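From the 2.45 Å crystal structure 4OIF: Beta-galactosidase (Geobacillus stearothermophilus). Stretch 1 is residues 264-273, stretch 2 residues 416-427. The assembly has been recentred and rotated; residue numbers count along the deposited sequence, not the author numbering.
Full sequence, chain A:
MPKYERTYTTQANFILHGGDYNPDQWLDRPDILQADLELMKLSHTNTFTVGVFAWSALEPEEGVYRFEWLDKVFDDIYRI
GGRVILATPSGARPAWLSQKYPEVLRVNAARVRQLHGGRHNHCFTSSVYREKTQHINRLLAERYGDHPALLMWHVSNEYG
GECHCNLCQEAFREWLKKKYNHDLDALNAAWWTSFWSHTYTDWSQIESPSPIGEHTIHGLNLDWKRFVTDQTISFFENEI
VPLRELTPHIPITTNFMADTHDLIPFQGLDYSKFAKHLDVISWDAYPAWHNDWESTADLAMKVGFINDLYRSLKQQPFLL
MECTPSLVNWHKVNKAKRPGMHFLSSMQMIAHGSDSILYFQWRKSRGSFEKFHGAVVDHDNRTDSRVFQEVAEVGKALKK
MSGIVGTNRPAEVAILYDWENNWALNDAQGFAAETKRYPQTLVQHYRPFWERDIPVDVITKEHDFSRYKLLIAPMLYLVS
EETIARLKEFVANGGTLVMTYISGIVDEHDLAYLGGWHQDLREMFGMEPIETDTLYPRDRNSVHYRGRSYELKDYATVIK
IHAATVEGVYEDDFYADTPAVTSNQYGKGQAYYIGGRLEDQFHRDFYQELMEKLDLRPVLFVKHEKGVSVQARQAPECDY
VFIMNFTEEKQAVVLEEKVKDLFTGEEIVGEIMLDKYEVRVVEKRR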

# COMPACT_ATOMS: atom_id res chain seq x y z
N ILE A 264 -13.45 1.11 17.78
CA ILE A 264 -12.70 0.66 18.93
C ILE A 264 -12.31 1.88 19.75
O ILE A 264 -12.43 3.01 19.28
CB ILE A 264 -11.46 -0.14 18.50
CG1 ILE A 264 -10.42 0.79 17.88
CG2 ILE A 264 -11.87 -1.25 17.54
CD1 ILE A 264 -9.22 0.08 17.34
N PRO A 265 -11.90 1.67 21.00
CA PRO A 265 -11.51 2.86 21.76
C PRO A 265 -10.39 3.60 21.05
O PRO A 265 -9.54 2.96 20.42
CB PRO A 265 -11.04 2.29 23.10
CG PRO A 265 -11.77 1.00 23.23
CD PRO A 265 -11.99 0.47 21.85
N PHE A 266 -10.41 4.93 21.13
CA PHE A 266 -9.34 5.74 20.57
C PHE A 266 -8.01 5.22 21.10
O PHE A 266 -7.88 4.95 22.30
CB PHE A 266 -9.54 7.22 20.91
CG PHE A 266 -8.46 8.11 20.40
CD1 PHE A 266 -8.22 8.22 19.04
CD2 PHE A 266 -7.68 8.85 21.28
CE1 PHE A 266 -7.21 9.05 18.56
CE2 PHE A 266 -6.68 9.69 20.81
CZ PHE A 266 -6.44 9.78 19.45
N GLN A 267 -7.05 5.02 20.20
CA GLN A 267 -5.80 4.37 20.54
C GLN A 267 -4.69 5.36 20.84
O GLN A 267 -3.66 4.97 21.37
CB GLN A 267 -5.36 3.43 19.42
CG GLN A 267 -6.17 2.14 19.37
CD GLN A 267 -6.36 1.57 20.76
OE1 GLN A 267 -5.41 1.03 21.36
NE2 GLN A 267 -7.57 1.71 21.30
N GLY A 268 -4.91 6.63 20.51
CA GLY A 268 -3.87 7.63 20.65
C GLY A 268 -3.60 8.17 22.04
O GLY A 268 -2.56 8.79 22.28
N LEU A 269 -4.53 7.94 22.96
CA LEU A 269 -4.42 8.47 24.32
C LEU A 269 -5.06 7.51 25.31
O LEU A 269 -6.05 6.84 25.00
CB LEU A 269 -5.09 9.84 24.42
CG LEU A 269 -4.45 11.02 23.68
CD1 LEU A 269 -5.38 12.22 23.71
CD2 LEU A 269 -3.10 11.36 24.30
N ASP A 270 -4.50 7.43 26.51
CA ASP A 270 -5.08 6.60 27.55
C ASP A 270 -6.21 7.37 28.24
O ASP A 270 -5.98 8.16 29.16
CB ASP A 270 -4.01 6.18 28.55
CG ASP A 270 -4.50 5.13 29.52
OD1 ASP A 270 -5.71 4.86 29.55
OD2 ASP A 270 -3.66 4.57 30.26
N TYR A 271 -7.45 7.13 27.81
CA TYR A 271 -8.58 7.85 28.36
C TYR A 271 -8.89 7.47 29.80
O TYR A 271 -9.56 8.22 30.51
CB TYR A 271 -9.82 7.63 27.50
CG TYR A 271 -9.84 8.38 26.20
CD1 TYR A 271 -9.08 9.53 26.03
CD2 TYR A 271 -10.61 7.93 25.13
CE1 TYR A 271 -9.10 10.22 24.84
CE2 TYR A 271 -10.63 8.61 23.94
CZ TYR A 271 -9.88 9.76 23.80
OH TYR A 271 -9.92 10.44 22.60
N SER A 272 -8.42 6.30 30.24
CA SER A 272 -8.70 5.88 31.61
C SER A 272 -7.94 6.79 32.57
O SER A 272 -8.31 6.94 33.73
CB SER A 272 -8.33 4.42 31.83
OG SER A 272 -6.94 4.25 31.95
N LYS A 273 -6.88 7.39 32.06
CA LYS A 273 -6.06 8.33 32.81
C LYS A 273 -6.58 9.75 32.65
O LYS A 273 -6.51 10.56 33.59
CB LYS A 273 -4.59 8.24 32.34
CG LYS A 273 -3.56 8.64 33.38
CD LYS A 273 -2.15 8.50 32.82
CE LYS A 273 -1.10 8.58 33.92
NZ LYS A 273 -1.31 9.79 34.77
N LEU A 416 -13.34 -5.92 31.46
CA LEU A 416 -12.14 -5.16 31.73
C LEU A 416 -11.36 -4.89 30.44
O LEU A 416 -11.04 -5.80 29.68
CB LEU A 416 -11.28 -5.90 32.76
CG LEU A 416 -9.90 -5.35 33.12
CD1 LEU A 416 -10.00 -3.98 33.72
CD2 LEU A 416 -9.19 -6.31 34.08
N TYR A 417 -11.10 -3.61 30.21
CA TYR A 417 -10.33 -3.13 29.08
C TYR A 417 -9.12 -2.34 29.60
O TYR A 417 -9.22 -1.66 30.61
CB TYR A 417 -11.19 -2.26 28.17
CG TYR A 417 -10.43 -1.57 27.07
CD1 TYR A 417 -9.98 -2.27 25.96
CD2 TYR A 417 -10.16 -0.20 27.13
CE1 TYR A 417 -9.30 -1.64 24.94
CE2 TYR A 417 -9.47 0.44 26.11
CZ TYR A 417 -9.04 -0.29 25.01
OH TYR A 417 -8.34 0.30 23.98
N ASP A 418 -7.99 -2.44 28.91
CA ASP A 418 -6.79 -1.72 29.32
C ASP A 418 -6.05 -1.15 28.09
O ASP A 418 -5.66 -1.89 27.18
CB ASP A 418 -5.88 -2.64 30.14
CG ASP A 418 -4.73 -1.90 30.80
OD1 ASP A 418 -4.97 -1.26 31.84
OD2 ASP A 418 -3.60 -1.96 30.30
N TRP A 419 -5.88 0.17 28.09
CA TRP A 419 -5.24 0.90 26.99
C TRP A 419 -3.79 0.49 26.82
O TRP A 419 -3.31 0.28 25.70
CB TRP A 419 -5.32 2.42 27.22
CG TRP A 419 -6.48 3.13 26.52
CD1 TRP A 419 -6.46 3.69 25.27
CD2 TRP A 419 -7.80 3.35 27.03
NE1 TRP A 419 -7.68 4.24 24.98
CE2 TRP A 419 -8.52 4.06 26.04
CE3 TRP A 419 -8.45 3.03 28.24
CZ2 TRP A 419 -9.86 4.44 26.21
CZ3 TRP A 419 -9.78 3.42 28.41
CH2 TRP A 419 -10.47 4.11 27.40
N GLU A 420 -3.07 0.40 27.93
CA GLU A 420 -1.67 0.04 27.86
C GLU A 420 -1.52 -1.39 27.33
O GLU A 420 -0.64 -1.67 26.54
CB GLU A 420 -1.00 0.23 29.23
CG GLU A 420 -0.78 1.72 29.56
CD GLU A 420 -0.21 1.99 30.96
OE1 GLU A 420 -0.16 1.08 31.81
OE2 GLU A 420 0.20 3.15 31.19
N ASN A 421 -2.42 -2.28 27.74
CA ASN A 421 -2.47 -3.63 27.20
C ASN A 421 -2.71 -3.64 25.69
O ASN A 421 -2.07 -4.39 24.95
CB ASN A 421 -3.56 -4.45 27.90
CG ASN A 421 -3.66 -5.86 27.37
OD1 ASN A 421 -2.69 -6.62 27.42
ND2 ASN A 421 -4.83 -6.23 26.88
N ASN A 422 -3.63 -2.80 25.23
CA ASN A 422 -3.86 -2.63 23.80
C ASN A 422 -2.57 -2.22 23.07
O ASN A 422 -2.16 -2.84 22.08
CB ASN A 422 -4.97 -1.60 23.58
CG ASN A 422 -5.73 -1.82 22.28
OD1 ASN A 422 -5.24 -2.46 21.36
ND2 ASN A 422 -6.93 -1.26 22.20
N TRP A 423 -1.92 -1.18 23.59
CA TRP A 423 -0.64 -0.71 23.06
C TRP A 423 0.40 -1.84 22.96
O TRP A 423 0.95 -2.13 21.89
CB TRP A 423 -0.09 0.43 23.92
CG TRP A 423 -0.91 1.70 23.85
CD1 TRP A 423 -1.85 2.01 22.91
CD2 TRP A 423 -0.88 2.81 24.76
NE1 TRP A 423 -2.40 3.24 23.17
CE2 TRP A 423 -1.82 3.75 24.30
CE3 TRP A 423 -0.14 3.09 25.92
CZ2 TRP A 423 -2.04 4.97 24.96
CZ3 TRP A 423 -0.36 4.30 26.57
CH2 TRP A 423 -1.30 5.22 26.08
N ALA A 424 0.66 -2.48 24.09
CA ALA A 424 1.74 -3.44 24.19
C ALA A 424 1.46 -4.68 23.34
O ALA A 424 2.34 -5.18 22.64
CB ALA A 424 1.98 -3.81 25.65
N LEU A 425 0.23 -5.16 23.39
CA LEU A 425 -0.13 -6.30 22.57
C LEU A 425 -0.01 -5.96 21.09
O LEU A 425 0.44 -6.80 20.31
CB LEU A 425 -1.54 -6.78 22.90
CG LEU A 425 -2.08 -7.90 22.01
CD1 LEU A 425 -1.17 -9.10 22.08
CD2 LEU A 425 -3.49 -8.28 22.45
N ASN A 426 -0.41 -4.75 20.70
CA ASN A 426 -0.32 -4.36 19.29
C ASN A 426 1.12 -4.23 18.80
O ASN A 426 1.43 -4.61 17.67
CB ASN A 426 -1.06 -3.04 19.03
CG ASN A 426 -2.55 -3.24 18.85
OD1 ASN A 426 -3.01 -4.35 18.57
ND2 ASN A 426 -3.32 -2.18 19.02
N ASP A 427 2.00 -3.72 19.67
CA ASP A 427 3.40 -3.56 19.32
C ASP A 427 4.21 -4.85 19.32
O ASP A 427 5.27 -4.93 18.69
CB ASP A 427 4.07 -2.58 20.29
CG ASP A 427 5.35 -2.03 19.73
OD1 ASP A 427 5.31 -1.49 18.61
OD2 ASP A 427 6.41 -2.16 20.40
O HOH W 1 -3.88 1.56 30.62
O HOH W 2 -0.85 5.32 30.27
O HOH W 3 -6.59 1.38 30.72

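A loop that forms no regular secondary structure often leaves some of its carbonyl oxygens without backbone partners, and side chains from a neighbouring helix can supply the missing donors. The pairing of residues 264-273 with 416-427 in this beta-galactosidase is a compact example. The first stretch leaves a short strand at Pro265, turns through a loop and enters a helix at Tyr271; the second is mostly helix, beginning at Trp419. The two backbones have their nearest CA pair where both helices start, Asp270 CA lying 5.7 Å from Trp419 CA.

Two indoles, one helical turn apart, do the donating. Trp419 NE1 gives its hydrogen to Phe266 O at 2.8 Å, and Trp423 NE1 does the same to Gln267 O, also at 2.8 Å. Each acceptor lies near the plane of its ring, where an indole N-H points. The rotamers differ: Trp423 takes an ordinary m chi1 with chi2 at -16°, whereas Trp419 has chi1 at -96°, between wells. In that setting the Trp419 ring meets Phe266 O at its edge while one face lies against the backbone of the helix start. Asp270 CA sits 4.0 Å from the centroid of the Trp419 five-membered ring, 18° off the normal, a CH-pi contact. On the same side, Tyr271 CB packs 3.4 Å from Trp419 CZ2; on the opposite side, Pro265 CB lies 4.0 Å from Trp419 CZ2.

Gln267 shows how a folded side chain can serve several neighbours. With chi1 and chi2 both m and chi3 at -73°, Gln267 curls back so that Gln267 NE2 reaches Pro265 O in a very short 2.5 Å hydrogen bond and also donates to Tyr417 OH at 3.1 Å. Tyr417 OH receives a second hydrogen bond, from Asn422 ND2 at 2.8 Å, so two amides from different stretches converge on one oxygen. Tyr417, with chi1 t, also offers a ring face to Pro265, with Pro265 CG lying 3.5 Å from Tyr417 CZ.

At the helix starts, Asp270 and Asp418 are both N-caps with chi1 t. Asp270 OD1 accepts from Ser272 N at 3.1 Å and from Ser272 OG at 2.8 Å, the serine's p rotamer bringing its hydroxyl back to the cap. Asp418 OD2 accepts from Asn421 N at 2.8 Å. Water joins the two caps: the O of water 1 donates to Asp270 OD2 at 3.0 Å and, weakly, to Asp418 OD1 at 3.3 Å, while accepting from Glu420 N at 3.0 Å. The free N-H groups of the helix starts and the capping carboxylates thus serve one another, with water as a link.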